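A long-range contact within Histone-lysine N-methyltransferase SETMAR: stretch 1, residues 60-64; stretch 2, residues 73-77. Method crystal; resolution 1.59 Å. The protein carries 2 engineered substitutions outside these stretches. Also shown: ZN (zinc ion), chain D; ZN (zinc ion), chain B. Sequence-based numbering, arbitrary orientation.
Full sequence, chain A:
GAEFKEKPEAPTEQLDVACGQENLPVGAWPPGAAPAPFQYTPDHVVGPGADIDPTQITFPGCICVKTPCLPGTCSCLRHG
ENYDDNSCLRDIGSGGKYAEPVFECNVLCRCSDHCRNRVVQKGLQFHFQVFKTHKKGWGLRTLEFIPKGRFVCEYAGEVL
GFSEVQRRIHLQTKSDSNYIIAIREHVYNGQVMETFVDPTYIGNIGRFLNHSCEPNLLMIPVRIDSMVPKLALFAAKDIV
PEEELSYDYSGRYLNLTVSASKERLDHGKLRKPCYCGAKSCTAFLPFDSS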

# COMPACT_ATOMS: atom_id res chain seq x y z
N PRO A 60 -16.03 15.75 -4.34
CA PRO A 60 -17.05 16.34 -3.46
C PRO A 60 -17.91 15.37 -2.67
O PRO A 60 -18.61 15.80 -1.73
CB PRO A 60 -17.96 17.09 -4.40
CG PRO A 60 -17.76 16.55 -5.74
CD PRO A 60 -16.33 15.96 -5.77
N GLY A 61 -17.78 14.12 -3.04
CA GLY A 61 -18.49 13.05 -2.29
C GLY A 61 -19.88 12.73 -2.81
O GLY A 61 -20.36 13.29 -3.83
N CYS A 62 -20.55 11.82 -2.10
CA CYS A 62 -21.90 11.43 -2.50
C CYS A 62 -22.91 12.24 -1.73
O CYS A 62 -22.61 12.95 -0.75
CB CYS A 62 -22.10 9.96 -2.23
SG CYS A 62 -21.96 9.50 -0.48
N ILE A 63 -24.18 12.08 -2.19
CA ILE A 63 -25.22 12.88 -1.56
C ILE A 63 -26.05 12.12 -0.55
O ILE A 63 -27.03 12.66 -0.04
CB ILE A 63 -26.19 13.49 -2.60
CG1 ILE A 63 -26.98 12.41 -3.34
CG2 ILE A 63 -25.41 14.40 -3.58
CD1 ILE A 63 -28.08 12.97 -4.31
N CYS A 64 -25.63 10.93 -0.20
CA CYS A 64 -26.44 10.06 0.65
C CYS A 64 -26.39 10.62 2.03
O CYS A 64 -25.31 10.99 2.53
CB CYS A 64 -25.80 8.69 0.69
SG CYS A 64 -25.41 8.09 -0.95
N THR A 73 -27.60 4.49 -5.95
CA THR A 73 -28.00 5.78 -5.38
C THR A 73 -26.78 6.54 -4.80
O THR A 73 -26.84 7.73 -4.52
CB THR A 73 -29.10 5.63 -4.33
OG1 THR A 73 -28.69 4.70 -3.34
CG2 THR A 73 -30.35 5.01 -4.98
N CYS A 74 -25.67 5.85 -4.69
CA CYS A 74 -24.46 6.44 -4.10
C CYS A 74 -23.45 6.67 -5.18
O CYS A 74 -23.03 5.71 -5.85
CB CYS A 74 -23.88 5.49 -3.06
SG CYS A 74 -22.34 6.20 -2.40
N SER A 75 -23.12 7.93 -5.41
CA SER A 75 -22.16 8.25 -6.51
C SER A 75 -20.75 7.78 -6.21
O SER A 75 -19.88 7.72 -7.08
CB SER A 75 -22.15 9.73 -6.89
OG SER A 75 -21.94 10.57 -5.77
N CYS A 76 -20.50 7.42 -4.95
CA CYS A 76 -19.24 6.74 -4.61
C CYS A 76 -19.18 5.26 -4.97
O CYS A 76 -18.09 4.66 -4.85
CB CYS A 76 -18.90 6.91 -3.11
SG CYS A 76 -18.76 8.59 -2.62
N LEU A 77 -20.32 4.66 -5.31
CA LEU A 77 -20.45 3.24 -5.54
C LEU A 77 -20.91 2.96 -6.95
O LEU A 77 -21.78 2.09 -7.15
CB LEU A 77 -21.44 2.61 -4.59
CG LEU A 77 -20.98 2.62 -3.14
CD1 LEU A 77 -21.98 1.93 -2.18
CD2 LEU A 77 -19.64 1.99 -2.98
ZN ZN D . -23.17 7.50 -0.72
ZN ZN B . -19.68 8.76 -0.52
O HOH W 1 -24.76 9.93 -4.27

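The two stretches are held together by metal coordination, with four cysteines gripping two zinc ions and one water joining the backbones. Cys62 is the shared ligand: its SG lies 2.4 Å from ZN of chain D and 2.4 Å from ZN of chain B, bridging the two sites. The chain D ion is also bound by Cys64 SG and Cys74 SG, each at 2.3 Å from ZN, and the chain B ion by Cys76 SG, 2.3 Å from ZN; ligands from elsewhere in the structure complete both sites. Thiolate sulfur suits zinc well, and differing rotamers, p for Cys62, m for Cys64 and Cys76, t for Cys74, bring each SG to its metal. Around the ions the packing is close, with Cys62 CB 3.6 Å from Cys76 SG and Cys64 SG 3.7 Å from Cys74 CA.

No direct hydrogen bond crosses the contact. Instead, water 1 accepts from Ile63 N (3.0 Å to the water O) and Ser75 N (2.8 Å to O) and donates to Thr73 O (3.0 Å from O). The small Ser75 side chain fits against the backbone, OG 3.4 Å from Cys62 CA. Gly61 has a positive phi of 90°, where a CB would jam against the preceding carbonyl O. The stretches bury 245 Å² between them, both sides summed, with Cys62, Cys64 and Cys74 buried.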